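Local coordinates for protein tartrate dehydrogenase/decarboxylase (Pseudomonas putida, PDB 3FLK) that oxidises tartrate to oxaloglycolate with NAD+, converts meso-tartrate to D-glycerate and oxidatively decarboxylates D-malate to pyruvate, using magnesium or manganese, at residues Asp169-Glu180 with Arg206-Val217; Asp325-Val333 with Val352-Leu363. The protein carries 1 engineered substitution. All blocks are in the same frame, centred on the assembly; numbering follows the deposited sequence.

Contacts 1 and 2 follow one another along the chain, the first closing before the second opens. Their centres are about 36 Å apart and their nearest atoms about 14 Å apart, so they do not touch. Contact 1 joins helices 165-181 and 199-211, which pack beside strands 186-191 and 218-223 at one end of the large mixed sheet. Contact 2 pairs helix 317-336 with helix 349-361 near the C-terminus, against helices 17-35 and 299-313. In enzymes of this family such regions belong to two domains flanking the active-site cleft. Each contact lies about 21 Å from the centre of the chain and away from the metal, oxalate and cofactor sites, joining peripheral helices rather than forming a catalytic surface.

Contact 1: residues Asp169-Glu180 with Arg206-Val217; sequences DRILKYAFDLAE and RTEAMAAHYPHV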
loop_
_atom_site.group_PDB
_atom_site.type_symbol
_atom_site.label_atom_id
_atom_site.label_comp_id
_atom_site.label_asym_id
_atom_site.label_seq_id
_atom_site.Cartn_x
_atom_site.Cartn_y
_atom_site.Cartn_z
ATOM N N ASP A 169 -20.271 2.905 -8.956
ATOM C CA ASP A 169 -20.989 4.183 -8.968
ATOM C C ASP A 169 -21.430 4.643 -7.577
ATOM O O ASP A 169 -21.282 5.815 -7.242
ATOM C CB ASP A 169 -22.195 4.134 -9.916
ATOM C CG ASP A 169 -21.800 4.287 -11.379
ATOM O OD1 ASP A 169 -20.593 4.414 -11.675
ATOM O OD2 ASP A 169 -22.709 4.289 -12.238
ATOM N N ARG A 170 -21.952 3.718 -6.775
ATOM C CA ARG A 170 -22.494 4.064 -5.460
ATOM C C ARG A 170 -21.434 4.482 -4.433
ATOM O O ARG A 170 -21.696 5.347 -3.598
ATOM C CB ARG A 170 -23.411 2.960 -4.915
ATOM C CG ARG A 170 -22.729 1.644 -4.577
ATOM C CD ARG A 170 -23.751 0.628 -4.105
ATOM N NE ARG A 170 -23.130 -0.636 -3.719
ATOM C CZ ARG A 170 -23.785 -1.668 -3.194
ATOM N NH1 ARG A 170 -25.094 -1.600 -2.974
ATOM N NH2 ARG A 170 -23.121 -2.773 -2.881
ATOM N N ILE A 171 -20.246 3.881 -4.493
ATOM C CA ILE A 171 -19.150 4.301 -3.614
ATOM C C ILE A 171 -18.589 5.662 -4.045
ATOM O O ILE A 171 -18.276 6.502 -3.199
ATOM C CB ILE A 171 -18.025 3.213 -3.460
ATOM C CG1 ILE A 171 -17.110 3.531 -2.267
ATOM C CG2 ILE A 171 -17.211 3.042 -4.742
ATOM C CD1 ILE A 171 -17.775 3.343 -0.903
ATOM N N LEU A 172 -18.489 5.876 -5.357
ATOM C CA LEU A 172 -18.017 7.148 -5.905
ATOM C C LEU A 172 -18.995 8.272 -5.582
ATOM O O LEU A 172 -18.580 9.372 -5.208
ATOM C CB LEU A 172 -17.797 7.051 -7.421
ATOM C CG LEU A 172 -16.618 6.205 -7.918
ATOM C CD1 LEU A 172 -16.708 6.011 -9.422
ATOM C CD2 LEU A 172 -15.267 6.802 -7.521
ATOM N N LYS A 173 -20.289 7.985 -5.713
ATOM C CA LYS A 173 -21.331 8.950 -5.371
ATOM C C LYS A 173 -21.242 9.362 -3.903
ATOM O O LYS A 173 -21.275 10.552 -3.590
ATOM C CB LYS A 173 -22.724 8.404 -5.691
ATOM C CG LYS A 173 -23.841 9.421 -5.467
ATOM C CD LYS A 173 -25.163 8.943 -6.033
ATOM C CE LYS A 173 -26.244 10.007 -5.878
ATOM N NZ LYS A 173 -26.619 10.222 -4.454
ATOM N N TYR A 174 -21.114 8.382 -3.012
ATOM C CA TYR A 174 -20.990 8.672 -1.586
ATOM C C TYR A 174 -19.811 9.606 -1.309
ATOM O O TYR A 174 -19.960 10.603 -0.596
ATOM C CB TYR A 174 -20.874 7.387 -0.755
ATOM C CG TYR A 174 -21.172 7.614 0.713
ATOM C CD1 TYR A 174 -22.461 7.428 1.219
ATOM C CD2 TYR A 174 -20.175 8.044 1.591
ATOM C CE1 TYR A 174 -22.743 7.647 2.570
ATOM C CE2 TYR A 174 -20.449 8.269 2.939
ATOM C CZ TYR A 174 -21.732 8.068 3.420
ATOM O OH TYR A 174 -22.005 8.284 4.754
ATOM N N ALA A 175 -18.659 9.294 -1.900
ATOM C CA ALA A 175 -17.434 10.067 -1.693
ATOM C C ALA A 175 -17.540 11.504 -2.202
ATOM O O ALA A 175 -17.078 12.433 -1.539
ATOM C CB ALA A 175 -16.247 9.366 -2.332
ATOM N N PHE A 176 -18.144 11.676 -3.376
ATOM C CA PHE A 176 -18.355 13.010 -3.940
ATOM C C PHE A 176 -19.407 13.808 -3.169
ATOM O O PHE A 176 -19.237 15.010 -2.964
ATOM C CB PHE A 176 -18.688 12.938 -5.438
ATOM C CG PHE A 176 -17.472 12.873 -6.320
ATOM C CD1 PHE A 176 -16.890 14.038 -6.809
ATOM C CD2 PHE A 176 -16.898 11.651 -6.648
ATOM C CE1 PHE A 176 -15.754 13.988 -7.616
ATOM C CE2 PHE A 176 -15.761 11.589 -7.454
ATOM C CZ PHE A 176 -15.190 12.760 -7.941
ATOM N N ASP A 177 -20.476 13.137 -2.737
ATOM C CA ASP A 177 -21.481 13.754 -1.864
ATOM C C ASP A 177 -20.853 14.244 -0.555
ATOM O O ASP A 177 -21.166 15.339 -0.083
ATOM C CB ASP A 177 -22.622 12.778 -1.557
ATOM C CG ASP A 177 -23.620 12.649 -2.702
ATOM O OD1 ASP A 177 -23.617 13.498 -3.616
ATOM O OD2 ASP A 177 -24.419 11.690 -2.684
ATOM N N LEU A 178 -19.964 13.427 0.014
ATOM C CA LEU A 178 -19.255 13.763 1.249
ATOM C C LEU A 178 -18.342 14.973 1.054
ATOM O O LEU A 178 -18.363 15.907 1.858
ATOM C CB LEU A 178 -18.458 12.553 1.761
ATOM C CG LEU A 178 -17.806 12.607 3.150
ATOM C CD1 LEU A 178 -18.839 12.714 4.260
ATOM C CD2 LEU A 178 -16.936 11.374 3.363
ATOM N N ALA A 179 -17.561 14.954 -0.025
ATOM C CA ALA A 179 -16.678 16.060 -0.382
ATOM C C ALA A 179 -17.441 17.376 -0.559
ATOM O O ALA A 179 -16.964 18.429 -0.143
ATOM C CB ALA A 179 -15.897 15.733 -1.639
ATOM N N GLU A 180 -18.622 17.298 -1.170
ATOM C CA GLU A 180 -19.483 18.464 -1.385
ATOM C C GLU A 180 -19.872 19.139 -0.061
ATOM O O GLU A 180 -19.922 20.367 0.024
ATOM C CB GLU A 180 -20.729 18.060 -2.187
ATOM C CG GLU A 180 -21.701 19.201 -2.530
ATOM C CD GLU A 180 -21.137 20.199 -3.530
ATOM O OE1 GLU A 180 -20.486 19.769 -4.505
ATOM O OE2 GLU A 180 -21.358 21.418 -3.348
ATOM N N ARG A 206 -15.424 5.475 -14.608
ATOM C CA ARG A 206 -16.594 5.763 -13.778
ATOM C C ARG A 206 -16.373 6.968 -12.856
ATOM O O ARG A 206 -17.317 7.700 -12.559
ATOM C CB ARG A 206 -17.020 4.535 -12.962
ATOM C CG ARG A 206 -17.426 3.296 -13.782
ATOM C CD ARG A 206 -18.389 3.621 -14.932
ATOM N NE ARG A 206 -19.657 4.185 -14.470
ATOM C CZ ARG A 206 -20.519 4.841 -15.246
ATOM N NH1 ARG A 206 -20.257 5.033 -16.535
ATOM N NH2 ARG A 206 -21.643 5.318 -14.726
ATOM N N THR A 207 -15.133 7.160 -12.407
ATOM C CA THR A 207 -14.769 8.313 -11.577
ATOM C C THR A 207 -14.942 9.612 -12.368
ATOM O O THR A 207 -15.561 10.560 -11.882
ATOM C CB THR A 207 -13.325 8.203 -11.026
ATOM O OG1 THR A 207 -13.153 6.937 -10.376
ATOM C CG2 THR A 207 -13.045 9.311 -10.019
ATOM N N GLU A 208 -14.413 9.630 -13.592
ATOM C CA GLU A 208 -14.587 10.754 -14.517
ATOM C C GLU A 208 -16.063 11.057 -14.756
ATOM O O GLU A 208 -16.471 12.218 -14.744
ATOM C CB GLU A 208 -13.899 10.467 -15.853
ATOM C CG GLU A 208 -12.383 10.519 -15.806
ATOM C CD GLU A 208 -11.733 9.893 -17.032
ATOM O OE1 GLU A 208 -12.187 10.171 -18.166
ATOM O OE2 GLU A 208 -10.759 9.124 -16.856
ATOM N N ALA A 209 -16.853 10.004 -14.958
ATOM C CA ALA A 209 -18.295 10.124 -15.168
ATOM C C ALA A 209 -19.013 10.722 -13.957
ATOM O O ALA A 209 -19.922 11.541 -14.110
ATOM C CB ALA A 209 -18.893 8.773 -15.529
HETATM N N MSE A 210 -18.603 10.316 -12.756
HETATM C CA MSE A 210 -19.198 10.848 -11.535
HETATM C C MSE A 210 -18.769 12.285 -11.254
HETATM O O MSE A 210 -19.593 13.112 -10.868
HETATM C CB MSE A 210 -18.895 9.957 -10.327
HETATM C CG MSE A 210 -19.636 10.369 -9.052
HETATM SE SE MSE A 210 -21.573 10.076 -9.084
HETATM C CE MSE A 210 -22.183 11.506 -10.232
ATOM N N ALA A 211 -17.487 12.579 -11.459
ATOM C CA ALA A 211 -16.935 13.904 -11.176
ATOM C C ALA A 211 -17.602 15.028 -11.979
ATOM O O ALA A 211 -17.593 16.187 -11.554
ATOM C CB ALA A 211 -15.443 13.909 -11.403
ATOM N N ALA A 212 -18.184 14.675 -13.126
ATOM C CA ALA A 212 -18.878 15.636 -13.989
ATOM C C ALA A 212 -20.147 16.204 -13.350
ATOM O O ALA A 212 -20.548 17.327 -13.657
ATOM C CB ALA A 212 -19.197 15.004 -15.343
ATOM N N HIS A 213 -20.771 15.428 -12.465
ATOM C CA HIS A 213 -21.987 15.862 -11.773
ATOM C C HIS A 213 -21.712 16.746 -10.549
ATOM O O HIS A 213 -22.642 17.133 -9.838
ATOM C CB HIS A 213 -22.826 14.654 -11.351
ATOM C CG HIS A 213 -23.384 13.868 -12.498
ATOM N ND1 HIS A 213 -22.726 12.790 -13.051
ATOM C CD2 HIS A 213 -24.546 13.991 -13.181
ATOM C CE1 HIS A 213 -23.456 12.287 -14.031
ATOM N NE2 HIS A 213 -24.565 12.998 -14.131
ATOM N N TYR A 214 -20.438 17.056 -10.309
ATOM C CA TYR A 214 -20.030 17.838 -9.141
ATOM C C TYR A 214 -19.094 18.983 -9.525
ATOM O O TYR A 214 -17.878 18.889 -9.330
ATOM C CB TYR A 214 -19.379 16.938 -8.083
ATOM C CG TYR A 214 -20.305 15.887 -7.520
ATOM C CD1 TYR A 214 -21.022 16.116 -6.346
ATOM C CD2 TYR A 214 -20.469 14.662 -8.164
ATOM C CE1 TYR A 214 -21.879 15.148 -5.829
ATOM C CE2 TYR A 214 -21.320 13.693 -7.658
ATOM C CZ TYR A 214 -22.020 13.938 -6.494
ATOM O OH TYR A 214 -22.861 12.967 -6.006
ATOM N N PRO A 215 -19.659 20.077 -10.076
ATOM C CA PRO A 215 -18.865 21.237 -10.485
ATOM C C PRO A 215 -18.040 21.868 -9.353
ATOM O O PRO A 215 -16.967 22.411 -9.618
ATOM C CB PRO A 215 -19.920 22.227 -11.005
ATOM C CG PRO A 215 -21.217 21.763 -10.429
ATOM C CD PRO A 215 -21.095 20.275 -10.354
ATOM N N HIS A 216 -18.527 21.786 -8.115
ATOM C CA HIS A 216 -17.834 22.394 -6.970
ATOM C C HIS A 216 -16.648 21.571 -6.458
ATOM O O HIS A 216 -15.746 22.112 -5.810
ATOM C CB HIS A 216 -18.800 22.660 -5.809
ATOM C CG HIS A 216 -20.024 23.435 -6.193
ATOM N ND1 HIS A 216 -21.262 23.185 -5.643
ATOM C CD2 HIS A 216 -20.203 24.445 -7.078
ATOM C CE1 HIS A 216 -22.150 24.011 -6.167
ATOM N NE2 HIS A 216 -21.532 24.788 -7.039
ATOM N N VAL A 217 -16.654 20.271 -6.746
ATOM C CA VAL A 217 -15.637 19.358 -6.215
ATOM C C VAL A 217 -14.401 19.240 -7.116
ATOM O O VAL A 217 -14.494 18.893 -8.295
ATOM C CB VAL A 217 -16.231 17.956 -5.895
ATOM C CG1 VAL A 217 -15.161 17.014 -5.349
ATOM C CG2 VAL A 217 -17.373 18.079 -4.897
HETATM O O HOH W 1 -19.851 6.967 -12.270
HETATM O O HOH W 2 -20.803 20.309 -7.025
#
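Leu172 meets Thr207 where helices 169-180 and 206-211 run roughly in the same direction, their axes 9.9 Å apart and inclined at 43°. At one end Arg206, bent back on itself, grips Asp169 side-on: NE reaches OD1 at 3.0 Å and NH2 reaches OD2 at 2.9 Å, each through a syn lone pair. A water ties Asp169 OD1 to the Arg206 carbonyl as well. Leu172, buried, lays its CB against Met210 CG, while the selenium of Met210 lies on Lys173 CA and CB. Phe176 fills the middle: CZ presses on Ala211 CB, CD1 on Val217 CG1, and CB sits 3.5 Å from the centroid of the Tyr214 ring, a CH-pi contact over its face. Helix 199-211 is the crossover helix between parallel strands 186-191 and 218-223, and Phe176 of helix 165-181 reaches Val187 and Trp219 on those strands. Tyr214 OH donates to Asp177 OD1 (2.6 Å), arriving from above the carboxylate plane, while Lys173 NZ holds OD2 of the same aspartate. Farther on, Glu180 has CG anti to its backbone N (chi1 -178°) and turns at chi2, so that His216 ND1 donates to Glu180 OE2 at 2.9 Å, the oxygen close to the imidazole plane; a water links OE1 to His216 N.

Contact 2: residues Asp325-Val333 with Val352-Leu363; sequences DMLNAIERV and VGAAISDTLARL
Val352 opens the run of contacts by brushing Val333 with its CG1 methyl, where helices 325-333 and 352-361 cross at 123° with axes 8.6 Å apart. One turn on, Ala355 offers a small methyl to Val333 CG2, and Ile356 CG1 meets that same methyl at 3.7 Å, the two branched side chains crossing at about a right angle. Ile356 CG2 packs on Ala329, whose single methyl lets the backbones come together, the CA atoms of Ala329 and Leu360 being 5.2 Å apart. Thr359 keeps its hydroxyl occupied within its own helix, OG1 donating to Ala355 O at 2.7 Å, which turns its CG2 methyl to the aliphatic part of Arg332. Leu360 carries CG opposite its backbone N (chi1 -171°), and CD1 presses tightly on Met326 CG at 3.5 Å; Met326 also reaches Val27 of helix 17-35. Leu363 CD1 rests against the Asp325 carbonyl O and CB, while CD2 sits over one face of the Arg332 guanidinium, 3.5 Å from NE. Arg332 NE donates to Asn328 OD1 at 3.0 Å, in the guanidinium plane, and Asn328 ND2 touches Leu363 CD2. With an alanine in place of Asn328, Arg332 NE would probably lose this acceptor and Leu363 CD2 part of its packing. The bonds of Thr359 and Arg332 stay within their own helices and Asp325 turns to His35, so the helices meet largely by apolar packing.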
loop_
_atom_site.group_PDB
_atom_site.type_symbol
_atom_site.label_atom_id
_atom_site.label_comp_id
_atom_site.label_asym_id
_atom_site.label_seq_id
_atom_site.Cartn_x
_atom_site.Cartn_y
_atom_site.Cartn_z
ATOM N N ASP A 325 -19.220 15.091 22.421
ATOM C CA ASP A 325 -18.643 14.987 23.765
ATOM C C ASP A 325 -17.644 13.840 23.876
ATOM O O ASP A 325 -16.652 13.946 24.597
ATOM C CB ASP A 325 -19.738 14.837 24.824
ATOM C CG ASP A 325 -20.384 16.165 25.197
ATOM O OD1 ASP A 325 -19.988 17.214 24.641
ATOM O OD2 ASP A 325 -21.290 16.158 26.053
HETATM N N MSE A 326 -17.912 12.750 23.161
HETATM C CA MSE A 326 -17.003 11.606 23.126
HETATM C C MSE A 326 -15.686 11.957 22.441
HETATM O O MSE A 326 -14.617 11.582 22.920
HETATM C CB MSE A 326 -17.672 10.400 22.467
HETATM C CG MSE A 326 -18.725 9.760 23.353
HETATM SE SE MSE A 326 -19.682 8.282 22.546
HETATM C CE MSE A 326 -18.230 6.976 22.505
ATOM N N LEU A 327 -15.771 12.696 21.337
ATOM C CA LEU A 327 -14.582 13.188 20.643
ATOM C C LEU A 327 -13.812 14.194 21.494
ATOM O O LEU A 327 -12.586 14.167 21.528
ATOM C CB LEU A 327 -14.950 13.795 19.284
ATOM C CG LEU A 327 -14.887 12.897 18.038
ATOM C CD1 LEU A 327 -13.439 12.547 17.669
ATOM C CD2 LEU A 327 -15.732 11.633 18.184
ATOM N N ASN A 328 -14.546 15.071 22.177
ATOM C CA ASN A 328 -13.971 16.024 23.125
ATOM C C ASN A 328 -13.194 15.297 24.225
ATOM O O ASN A 328 -12.056 15.656 24.524
ATOM C CB ASN A 328 -15.080 16.901 23.729
ATOM C CG ASN A 328 -14.546 18.154 24.423
ATOM O OD1 ASN A 328 -13.354 18.280 24.696
ATOM N ND2 ASN A 328 -15.446 19.086 24.716
ATOM N N ALA A 329 -13.811 14.265 24.798
ATOM C CA ALA A 329 -13.193 13.462 25.855
ATOM C C ALA A 329 -11.936 12.736 25.364
ATOM O O ALA A 329 -10.927 12.694 26.066
ATOM C CB ALA A 329 -14.201 12.471 26.428
ATOM N N ILE A 330 -12.009 12.172 24.159
ATOM C CA ILE A 330 -10.863 11.517 23.523
ATOM C C ILE A 330 -9.702 12.504 23.333
ATOM O O ILE A 330 -8.568 12.203 23.709
ATOM C CB ILE A 330 -11.258 10.839 22.174
ATOM C CG1 ILE A 330 -12.081 9.573 22.436
ATOM C CG2 ILE A 330 -10.017 10.494 21.348
ATOM C CD1 ILE A 330 -12.903 9.090 21.244
ATOM N N GLU A 331 -10.002 13.677 22.772
ATOM C CA GLU A 331 -9.011 14.740 22.556
ATOM C C GLU A 331 -8.298 15.145 23.847
ATOM O O GLU A 331 -7.073 15.271 23.870
ATOM C CB GLU A 331 -9.670 15.981 21.939
ATOM C CG GLU A 331 -10.051 15.854 20.468
ATOM C CD GLU A 331 -11.082 16.892 20.026
ATOM O OE1 GLU A 331 -11.214 17.947 20.689
ATOM O OE2 GLU A 331 -11.771 16.646 19.011
ATOM N N ARG A 332 -9.074 15.344 24.910
ATOM C CA ARG A 332 -8.539 15.793 26.203
ATOM C C ARG A 332 -7.600 14.769 26.837
ATOM O O ARG A 332 -6.528 15.119 27.333
ATOM C CB ARG A 332 -9.681 16.147 27.162
ATOM C CG ARG A 332 -10.388 17.452 26.816
ATOM C CD ARG A 332 -11.652 17.636 27.635
ATOM N NE ARG A 332 -12.275 18.936 27.393
ATOM C CZ ARG A 332 -12.192 19.977 28.217
ATOM N NH1 ARG A 332 -11.516 19.885 29.357
ATOM N NH2 ARG A 332 -12.794 21.116 27.904
ATOM N N VAL A 333 -8.010 13.504 26.802
ATOM C CA VAL A 333 -7.230 12.399 27.353
ATOM C C VAL A 333 -5.884 12.238 26.626
ATOM O O VAL A 333 -4.845 12.028 27.265
ATOM C CB VAL A 333 -8.074 11.096 27.355
ATOM C CG1 VAL A 333 -7.212 9.856 27.269
ATOM C CG2 VAL A 333 -8.974 11.053 28.589
ATOM N N VAL A 352 -7.416 3.794 30.446
ATOM C CA VAL A 352 -7.752 4.760 29.392
ATOM C C VAL A 352 -9.271 4.868 29.225
ATOM O O VAL A 352 -9.816 5.972 29.132
ATOM C CB VAL A 352 -7.057 4.425 28.044
ATOM C CG1 VAL A 352 -7.480 5.411 26.950
ATOM C CG2 VAL A 352 -5.543 4.450 28.209
ATOM N N GLY A 353 -9.945 3.720 29.203
ATOM C CA GLY A 353 -11.409 3.676 29.175
ATOM C C GLY A 353 -12.019 4.482 30.309
ATOM O O GLY A 353 -12.922 5.293 30.091
ATOM N N ALA A 354 -11.502 4.266 31.518
ATOM C CA ALA A 354 -11.942 4.989 32.713
ATOM C C ALA A 354 -11.685 6.494 32.625
ATOM O O ALA A 354 -12.533 7.294 33.025
ATOM C CB ALA A 354 -11.273 4.409 33.957
ATOM N N ALA A 355 -10.517 6.869 32.105
ATOM C CA ALA A 355 -10.139 8.277 31.956
ATOM C C ALA A 355 -11.033 9.032 30.966
ATOM O O ALA A 355 -11.405 10.180 31.212
ATOM C CB ALA A 355 -8.672 8.394 31.550
ATOM N N ILE A 356 -11.376 8.385 29.855
ATOM C CA ILE A 356 -12.260 8.988 28.853
ATOM C C ILE A 356 -13.685 9.103 29.399
ATOM O O ILE A 356 -14.331 10.142 29.249
ATOM C CB ILE A 356 -12.230 8.211 27.507
ATOM C CG1 ILE A 356 -10.831 8.294 26.883
ATOM C CG2 ILE A 356 -13.278 8.763 26.532
ATOM C CD1 ILE A 356 -10.566 7.293 25.764
ATOM N N SER A 357 -14.153 8.039 30.048
ATOM C CA SER A 357 -15.474 8.010 30.670
ATOM C C SER A 357 -15.629 9.105 31.735
ATOM O O SER A 357 -16.643 9.812 31.761
ATOM C CB SER A 357 -15.745 6.628 31.272
ATOM O OG SER A 357 -17.106 6.489 31.635
ATOM N N ASP A 358 -14.620 9.248 32.594
ATOM C CA ASP A 358 -14.632 10.274 33.641
ATOM C C ASP A 358 -14.576 11.691 33.076
ATOM O O ASP A 358 -15.301 12.575 33.538
ATOM C CB ASP A 358 -13.481 10.071 34.629
ATOM C CG ASP A 358 -13.501 11.085 35.762
ATOM O OD1 ASP A 358 -14.575 11.273 36.378
ATOM O OD2 ASP A 358 -12.445 11.699 36.033
ATOM N N THR A 359 -13.704 11.903 32.092
ATOM C CA THR A 359 -13.578 13.195 31.417
ATOM C C THR A 359 -14.907 13.600 30.775
ATOM O O THR A 359 -15.328 14.755 30.880
ATOM C CB THR A 359 -12.448 13.167 30.360
ATOM O OG1 THR A 359 -11.208 12.838 31.000
ATOM C CG2 THR A 359 -12.302 14.510 29.661
ATOM N N LEU A 360 -15.567 12.641 30.128
ATOM C CA LEU A 360 -16.857 12.876 29.482
ATOM C C LEU A 360 -17.918 13.320 30.492
ATOM O O LEU A 360 -18.649 14.283 30.250
ATOM C CB LEU A 360 -17.315 11.624 28.728
ATOM C CG LEU A 360 -18.544 11.717 27.817
ATOM C CD1 LEU A 360 -18.392 10.760 26.657
ATOM C CD2 LEU A 360 -19.828 11.425 28.577
ATOM N N ALA A 361 -17.992 12.617 31.622
ATOM C CA ALA A 361 -18.961 12.937 32.673
ATOM C C ALA A 361 -18.729 14.324 33.280
ATOM O O ALA A 361 -19.673 14.968 33.745
ATOM C CB ALA A 361 -18.949 11.864 33.757
ATOM N N ARG A 362 -17.480 14.782 33.251
ATOM C CA ARG A 362 -17.102 16.069 33.838
ATOM C C ARG A 362 -17.181 17.251 32.865
ATOM O O ARG A 362 -16.936 18.394 33.260
ATOM C CB ARG A 362 -15.704 15.981 34.468
ATOM C CG ARG A 362 -15.623 15.007 35.632
ATOM C CD ARG A 362 -14.249 14.992 36.285
ATOM N NE ARG A 362 -14.184 14.007 37.370
ATOM C CZ ARG A 362 -14.618 14.213 38.615
ATOM N NH1 ARG A 362 -15.157 15.378 38.962
ATOM N NH2 ARG A 362 -14.510 13.247 39.521
ATOM N N LEU A 363 -17.530 16.982 31.608
ATOM C CA LEU A 363 -17.669 18.039 30.600
ATOM C C LEU A 363 -18.879 18.928 30.880
ATOM O O LEU A 363 -19.938 18.438 31.274
ATOM C CB LEU A 363 -17.774 17.449 29.188
ATOM C CG LEU A 363 -16.548 16.779 28.557
ATOM C CD1 LEU A 363 -16.941 16.069 27.268
ATOM C CD2 LEU A 363 -15.428 17.775 28.297
#